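Local coordinates for protein myosin IE heavy chain (Dictyostelium discoideum, PDB 1LKX) that binds actin and hydrolyses ATP in an actin-activated manner as a single-headed myosin motor, and may move membranes relative to actin, at residues Q471-I477 with D500-R504; P452-I456 with I477-F481. All coordinates share one frame. Residue numbers count along the deposited sequence, not the author numbering.

Interaction 1 of 2, residues Q471-I477 with D500-R504; sequences QTFLDSI and DTCFR
Residues 471-477 form regular helix, with Asp-475 N bonded to Gln-471 O (3.2 Å). Residues 500-501 are a loop leading into strand 502-504. Helix and strand run nearly parallel, crossing at 24° with their axes 9.6 Å apart at closest; the nearest CA pair is Gln-471 and Thr-501, 6.9 Å apart. Leu-474 points toward the strand and, with chi1 t and chi2 p, spreads its fork along the backbone: CD2 lies 3.6 Å from Thr-501 C, CD1 3.6 Å from Cys-502 O and 3.9 Å from Phe-503 CB. Phe-503, chi1 p, also points toward the helix, its CE1 4.4 Å from Ile-477 CD1, whereas Cys-502 points away. Helix 470-480 thus packs on a small antiparallel sheet (487-488, 502-507, 510-515), whose Leu-487 also touches Ile-477 and Phe-503. Asp-500 salt-bridges Arg-496 and Thr-501 hydrogen-bonds Asp-515; Gln-471 only packs at the margin. With no polar bond between the segments, branched Leu-474 and Ile-477 fill the space and Phe-503 closes it.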
ATOM      1  N   GLN A 471      24.444  -9.546 -14.498  1.00 60.44           N
ATOM      2  CA  GLN A 471      25.008  -8.813 -15.621  1.00 59.99           C
ATOM      3  C   GLN A 471      24.443  -9.211 -16.981  1.00 59.16           C
ATOM      4  O   GLN A 471      24.059  -8.344 -17.769  1.00 59.68           O
ATOM      5  CB  GLN A 471      26.524  -8.975 -15.640  1.00 61.03           C
ATOM      6  CG  GLN A 471      27.233  -7.995 -16.555  1.00 62.96           C
ATOM      7  CD  GLN A 471      26.915  -6.546 -16.214  1.00 65.26           C
ATOM      8  OE1 GLN A 471      26.925  -6.148 -15.040  1.00 66.01           O
ATOM      9  NE2 GLN A 471      26.638  -5.744 -17.239  1.00 65.77           N
ATOM     10  N   THR A 472      24.396 -10.511 -17.264  1.00 57.87           N
ATOM     11  CA  THR A 472      23.876 -10.992 -18.549  1.00 56.63           C
ATOM     12  C   THR A 472      22.422 -10.581 -18.710  1.00 56.29           C
ATOM     13  O   THR A 472      21.946 -10.401 -19.831  1.00 56.97           O
ATOM     14  CB  THR A 472      23.972 -12.550 -18.692  1.00 55.79           C
ATOM     15  OG1 THR A 472      22.917 -13.184 -17.954  1.00 53.89           O
ATOM     16  CG2 THR A 472      25.312 -13.049 -18.169  1.00 55.39           C
ATOM     17  N   PHE A 473      21.724 -10.443 -17.585  1.00 55.33           N
ATOM     18  CA  PHE A 473      20.323 -10.034 -17.585  1.00 54.44           C
ATOM     19  C   PHE A 473      20.223  -8.567 -17.979  1.00 54.36           C
ATOM     20  O   PHE A 473      19.357  -8.185 -18.760  1.00 54.05           O
ATOM     21  CB  PHE A 473      19.709 -10.225 -16.194  1.00 54.36           C
ATOM     22  CG  PHE A 473      18.430  -9.453 -15.980  1.00 52.78           C
ATOM     23  CD1 PHE A 473      17.326  -9.667 -16.793  1.00 51.52           C
ATOM     24  CD2 PHE A 473      18.337  -8.504 -14.967  1.00 52.10           C
ATOM     25  CE1 PHE A 473      16.149  -8.948 -16.603  1.00 50.23           C
ATOM     26  CE2 PHE A 473      17.163  -7.783 -14.770  1.00 50.97           C
ATOM     27  CZ  PHE A 473      16.069  -8.006 -15.593  1.00 49.64           C
ATOM     28  N   LEU A 474      21.111  -7.748 -17.431  1.00 54.14           N
ATOM     29  CA  LEU A 474      21.100  -6.335 -17.738  1.00 55.22           C
ATOM     30  C   LEU A 474      21.240  -6.141 -19.246  1.00 56.78           C
ATOM     31  O   LEU A 474      20.592  -5.272 -19.843  1.00 57.04           O
ATOM     32  CB  LEU A 474      22.232  -5.621 -16.981  1.00 53.52           C
ATOM     33  CG  LEU A 474      22.379  -4.104 -17.175  1.00 51.89           C
ATOM     34  CD1 LEU A 474      21.039  -3.424 -17.022  1.00 50.41           C
ATOM     35  CD2 LEU A 474      23.376  -3.547 -16.186  1.00 50.36           C
ATOM     36  N   ASP A 475      22.070  -6.972 -19.865  1.00 58.15           N
ATOM     37  CA  ASP A 475      22.309  -6.880 -21.302  1.00 59.66           C
ATOM     38  C   ASP A 475      21.048  -7.172 -22.101  1.00 58.72           C
ATOM     39  O   ASP A 475      20.781  -6.529 -23.115  1.00 58.72           O
ATOM     40  CB  ASP A 475      23.416  -7.852 -21.717  1.00 62.35           C
ATOM     41  CG  ASP A 475      24.614  -7.818 -20.775  1.00 64.55           C
ATOM     42  OD1 ASP A 475      25.155  -6.718 -20.509  1.00 65.16           O
ATOM     43  OD2 ASP A 475      25.017  -8.904 -20.306  1.00 66.28           O
ATOM     44  N   SER A 476      20.282  -8.154 -21.643  1.00 57.57           N
ATOM     45  CA  SER A 476      19.043  -8.515 -22.310  1.00 57.39           C
ATOM     46  C   SER A 476      18.190  -7.267 -22.376  1.00 57.86           C
ATOM     47  O   SER A 476      17.821  -6.808 -23.449  1.00 57.99           O
ATOM     48  CB  SER A 476      18.297  -9.572 -21.507  1.00 56.62           C
ATOM     49  OG  SER A 476      19.184 -10.569 -21.041  1.00 57.37           O
ATOM     50  N   ILE A 477      17.894  -6.718 -21.207  1.00 58.00           N
ATOM     51  CA  ILE A 477      17.081  -5.521 -21.092  1.00 58.06           C
ATOM     52  C   ILE A 477      17.596  -4.405 -21.977  1.00 57.70           C
ATOM     53  O   ILE A 477      16.852  -3.851 -22.779  1.00 57.04           O
ATOM     54  CB  ILE A 477      17.091  -4.970 -19.663  1.00 59.07           C
ATOM     55  CG1 ILE A 477      17.072  -6.098 -18.646  1.00 59.54           C
ATOM     56  CG2 ILE A 477      15.869  -4.105 -19.437  1.00 60.12           C
ATOM     57  CD1 ILE A 477      17.261  -5.586 -17.240  1.00 60.49           C
ATOM     58  N   ASP A 500      27.269   1.252 -14.171  1.00 57.29           N
ATOM     59  CA  ASP A 500      27.564   0.140 -15.087  1.00 57.38           C
ATOM     60  C   ASP A 500      26.759  -1.113 -14.815  1.00 55.76           C
ATOM     61  O   ASP A 500      26.668  -1.996 -15.668  1.00 55.56           O
ATOM     62  CB  ASP A 500      29.049  -0.221 -15.054  1.00 59.37           C
ATOM     63  CG  ASP A 500      29.893   0.739 -15.852  1.00 61.34           C
ATOM     64  OD1 ASP A 500      29.484   1.080 -16.982  1.00 61.61           O
ATOM     65  OD2 ASP A 500      30.965   1.145 -15.354  1.00 62.75           O
ATOM     66  N   THR A 501      26.184  -1.190 -13.624  1.00 54.19           N
ATOM     67  CA  THR A 501      25.375  -2.333 -13.239  1.00 53.68           C
ATOM     68  C   THR A 501      23.936  -1.891 -13.015  1.00 52.60           C
ATOM     69  O   THR A 501      23.149  -2.594 -12.385  1.00 51.22           O
ATOM     70  CB  THR A 501      25.882  -2.945 -11.939  1.00 54.36           C
ATOM     71  OG1 THR A 501      25.729  -1.991 -10.881  1.00 55.65           O
ATOM     72  CG2 THR A 501      27.339  -3.320 -12.071  1.00 54.86           C
ATOM     73  N   CYS A 502      23.590  -0.724 -13.547  1.00 52.10           N
ATOM     74  CA  CYS A 502      22.251  -0.184 -13.370  1.00 51.40           C
ATOM     75  C   CYS A 502      21.510   0.056 -14.681  1.00 49.89           C
ATOM     76  O   CYS A 502      22.015  -0.217 -15.762  1.00 49.56           O
ATOM     77  CB  CYS A 502      22.338   1.140 -12.607  1.00 52.61           C
ATOM     78  SG  CYS A 502      23.403   1.122 -11.121  1.00 57.16           S
ATOM     79  N   PHE A 503      20.284   0.555 -14.554  1.00 48.16           N
ATOM     80  CA  PHE A 503      19.455   0.906 -15.694  1.00 45.54           C
ATOM     81  C   PHE A 503      18.404   1.902 -15.216  1.00 44.69           C
ATOM     82  O   PHE A 503      17.847   1.768 -14.133  1.00 44.52           O
ATOM     83  CB  PHE A 503      18.820  -0.327 -16.347  1.00 43.36           C
ATOM     84  CG  PHE A 503      17.656  -0.899 -15.607  1.00 44.26           C
ATOM     85  CD1 PHE A 503      17.830  -1.942 -14.699  1.00 45.36           C
ATOM     86  CD2 PHE A 503      16.369  -0.443 -15.856  1.00 44.86           C
ATOM     87  CE1 PHE A 503      16.731  -2.534 -14.048  1.00 44.24           C
ATOM     88  CE2 PHE A 503      15.263  -1.030 -15.208  1.00 45.78           C
ATOM     89  CZ  PHE A 503      15.451  -2.079 -14.304  1.00 44.02           C
ATOM     90  N   ARG A 504      18.181   2.931 -16.023  1.00 44.25           N
ATOM     91  CA  ARG A 504      17.232   3.993 -15.711  1.00 43.13           C
ATOM     92  C   ARG A 504      15.837   3.641 -16.194  1.00 42.61           C
ATOM     93  O   ARG A 504      15.654   3.137 -17.292  1.00 42.69           O
ATOM     94  CB  ARG A 504      17.713   5.292 -16.372  1.00 43.11           C
ATOM     95  CG  ARG A 504      16.709   6.426 -16.456  1.00 42.68           C
ATOM     96  CD  ARG A 504      16.764   7.328 -15.251  1.00 43.25           C
ATOM     97  NE  ARG A 504      18.115   7.811 -14.939  1.00 44.53           N
ATOM     98  CZ  ARG A 504      18.920   8.468 -15.778  1.00 42.95           C
ATOM     99  NH1 ARG A 504      18.535   8.734 -17.017  1.00 43.08           N
ATOM    100  NH2 ARG A 504      20.118   8.873 -15.368  1.00 40.89           N
TER

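Interaction 2 of 2, residues P452-I456 with I477-F481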
ATOM      1  N   PRO A 452       5.162 -10.994 -22.248  1.00 76.80           N
ATOM      2  CA  PRO A 452       6.274 -11.486 -23.105  1.00 74.84           C
ATOM      3  C   PRO A 452       7.150 -10.372 -23.651  1.00 73.90           C
ATOM      4  O   PRO A 452       6.708  -9.610 -24.515  1.00 75.54           O
ATOM      5  CB  PRO A 452       5.556 -12.222 -24.226  1.00 74.25           C
ATOM      6  CG  PRO A 452       4.405 -12.812 -23.516  1.00 76.69           C
ATOM      7  CD  PRO A 452       3.912 -11.694 -22.602  1.00 76.38           C
ATOM      8  N   ILE A 453       8.390 -10.289 -23.175  1.00 71.07           N
ATOM      9  CA  ILE A 453       9.306  -9.214 -23.582  1.00 68.65           C
ATOM     10  C   ILE A 453       9.004  -7.997 -22.700  1.00 67.41           C
ATOM     11  O   ILE A 453       8.683  -6.913 -23.187  1.00 67.30           O
ATOM     12  CB  ILE A 453       9.116  -8.782 -25.058  1.00 67.57           C
ATOM     13  CG1 ILE A 453       9.212  -9.988 -25.984  1.00 67.87           C
ATOM     14  CG2 ILE A 453      10.184  -7.787 -25.447  1.00 66.97           C
ATOM     15  CD1 ILE A 453       8.779  -9.682 -27.392  1.00 68.43           C
ATOM     16  N   GLY A 454       9.085  -8.200 -21.390  1.00 66.10           N
ATOM     17  CA  GLY A 454       8.835  -7.136 -20.440  1.00 63.90           C
ATOM     18  C   GLY A 454       9.876  -7.324 -19.366  1.00 62.65           C
ATOM     19  O   GLY A 454      10.437  -8.410 -19.251  1.00 63.22           O
ATOM     20  N   LEU A 455      10.147  -6.293 -18.577  1.00 60.86           N
ATOM     21  CA  LEU A 455      11.161  -6.417 -17.543  1.00 59.61           C
ATOM     22  C   LEU A 455      11.059  -7.676 -16.691  1.00 59.65           C
ATOM     23  O   LEU A 455      11.957  -8.514 -16.719  1.00 60.20           O
ATOM     24  CB  LEU A 455      11.151  -5.200 -16.633  1.00 58.62           C
ATOM     25  CG  LEU A 455      11.554  -3.877 -17.268  1.00 58.67           C
ATOM     26  CD1 LEU A 455      11.551  -2.803 -16.195  1.00 58.70           C
ATOM     27  CD2 LEU A 455      12.926  -4.001 -17.904  1.00 58.76           C
ATOM     28  N   ILE A 456       9.980  -7.836 -15.936  1.00 59.03           N
ATOM     29  CA  ILE A 456       9.890  -9.016 -15.091  1.00 59.33           C
ATOM     30  C   ILE A 456       9.754 -10.319 -15.851  1.00 59.04           C
ATOM     31  O   ILE A 456      10.050 -11.387 -15.311  1.00 58.82           O
ATOM     32  CB  ILE A 456       8.751  -8.904 -14.049  1.00 60.42           C
ATOM     33  CG1 ILE A 456       7.454  -8.458 -14.714  1.00 61.47           C
ATOM     34  CG2 ILE A 456       9.157  -7.930 -12.946  1.00 59.50           C
ATOM     35  CD1 ILE A 456       6.342  -8.198 -13.705  1.00 61.97           C
ATOM     36  N   ILE A 477      17.894  -6.718 -21.207  1.00 58.00           N
ATOM     37  CA  ILE A 477      17.081  -5.521 -21.092  1.00 58.06           C
ATOM     38  C   ILE A 477      17.596  -4.405 -21.977  1.00 57.70           C
ATOM     39  O   ILE A 477      16.852  -3.851 -22.779  1.00 57.04           O
ATOM     40  CB  ILE A 477      17.091  -4.970 -19.663  1.00 59.07           C
ATOM     41  CG1 ILE A 477      17.072  -6.098 -18.646  1.00 59.54           C
ATOM     42  CG2 ILE A 477      15.869  -4.105 -19.437  1.00 60.12           C
ATOM     43  CD1 ILE A 477      17.261  -5.586 -17.240  1.00 60.49           C
ATOM     44  N   CYS A 478      18.871  -4.072 -21.806  1.00 58.35           N
ATOM     45  CA  CYS A 478      19.496  -2.990 -22.552  1.00 60.29           C
ATOM     46  C   CYS A 478      19.428  -3.168 -24.056  1.00 61.57           C
ATOM     47  O   CYS A 478      19.278  -2.192 -24.799  1.00 62.09           O
ATOM     48  CB  CYS A 478      20.950  -2.820 -22.112  1.00 60.93           C
ATOM     49  SG  CYS A 478      21.161  -2.231 -20.399  1.00 60.68           S
ATOM     50  N   LYS A 479      19.537  -4.413 -24.507  1.00 62.60           N
ATOM     51  CA  LYS A 479      19.466  -4.703 -25.930  1.00 63.11           C
ATOM     52  C   LYS A 479      18.010  -4.737 -26.381  1.00 61.86           C
ATOM     53  O   LYS A 479      17.630  -4.048 -27.320  1.00 61.81           O
ATOM     54  CB  LYS A 479      20.130  -6.050 -26.238  1.00 65.68           C
ATOM     55  CG  LYS A 479      21.641  -6.068 -26.043  1.00 69.00           C
ATOM     56  CD  LYS A 479      22.232  -7.423 -26.442  1.00 71.25           C
ATOM     57  CE  LYS A 479      23.757  -7.422 -26.344  1.00 72.87           C
ATOM     58  NZ  LYS A 479      24.256  -7.111 -24.970  1.00 73.49           N
ATOM     59  N   GLN A 480      17.201  -5.533 -25.692  1.00 61.24           N
ATOM     60  CA  GLN A 480      15.789  -5.700 -26.009  1.00 61.11           C
ATOM     61  C   GLN A 480      15.019  -4.395 -26.056  1.00 61.05           C
ATOM     62  O   GLN A 480      14.024  -4.275 -26.764  1.00 59.86           O
ATOM     63  CB  GLN A 480      15.145  -6.638 -24.988  1.00 62.20           C
ATOM     64  CG  GLN A 480      13.669  -6.893 -25.217  1.00 63.24           C
ATOM     65  CD  GLN A 480      13.389  -7.593 -26.534  1.00 63.76           C
ATOM     66  OE1 GLN A 480      13.865  -8.703 -26.776  1.00 63.56           O
ATOM     67  NE2 GLN A 480      12.611  -6.947 -27.390  1.00 64.66           N
ATOM     68  N   PHE A 481      15.480  -3.415 -25.294  1.00 62.77           N
ATOM     69  CA  PHE A 481      14.813  -2.122 -25.252  1.00 64.38           C
ATOM     70  C   PHE A 481      15.722  -1.005 -25.739  1.00 65.55           C
ATOM     71  O   PHE A 481      16.482  -1.176 -26.690  1.00 65.43           O
ATOM     72  CB  PHE A 481      14.334  -1.830 -23.830  1.00 63.50           C
ATOM     73  CG  PHE A 481      13.324  -2.814 -23.327  1.00 62.54           C
ATOM     74  CD1 PHE A 481      12.005  -2.749 -23.756  1.00 62.51           C
ATOM     75  CD2 PHE A 481      13.702  -3.839 -22.467  1.00 61.53           C
ATOM     76  CE1 PHE A 481      11.069  -3.701 -23.341  1.00 62.30           C
ATOM     77  CE2 PHE A 481      12.777  -4.789 -22.050  1.00 61.87           C
ATOM     78  CZ  PHE A 481      11.455  -4.721 -22.489  1.00 61.47           C
TER
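This is a mostly buried, apolar contact between two successive helices: the N-terminal start of helix 455-464 and its lead-in meet the C-terminal end of helix 470-480. The CA atoms come nearest at Leu-455 and Ile-477 (7.0 Å) and at Ile-453 and Gln-480 (7.8 Å). Ile-453, Leu-455 and Phe-481 supply most of the contact. Closest among the apolar pairs are Leu-455 CD2 and Ile-477 CG2, 3.3 Å apart, an unusually short approach of two branched side chains. Phe-481 N still bonds to Ile-477 O (2.9 Å), but Phe-481 is the first residue to leave helical angles. Its CA-to-CB bond points toward 452-456, and the ring edge reaches Ile-453 O and Gly-454 CA, 3.6 and 4.1 Å from Phe-481 CZ, so the carbonyl oxygen meets the slightly positive ring edge; Leu-455 CD2 is 4.2 Å from Phe-481 CE2. Gly-454, at the N-cap of helix 455-464, is buried with its CA against the ring; a CB here would point away from the other helix. At the margin Ile-453 CG2 sits 3.2 Å from Gln-480 NE2; both residues are exposed, as suits the polar amide. Leu-487 touches both Ile-477 and Phe-481, extending the apolar cluster to strand 487-488. Two short helices closed at their far ends in this way form a helix-loop-helix, consistent with the one in the lower 50 kDa subdomain of myosin motor domains.

In the fold
From the N terminus, the chain enters helix 455-464, turns, runs along helix 470-480, passes through strand 487-488 and a long loop, and reaches strand 502-507. Interaction 2 closes the helix-loop-helix; interaction 1 closes the following excursion by bringing the strand back onto helix 470-480. The two loops cross, because 471-477 precedes 477-481 and both lie between 452-456 and 500-504. Ile-477 belongs to both contacts, whose centres are about 10 Å apart, and Leu-455 CD1 also packs 4.2 Å from Phe-503 CE2. These contacts join both helices to the small antiparallel sheet, away from the nucleotide site.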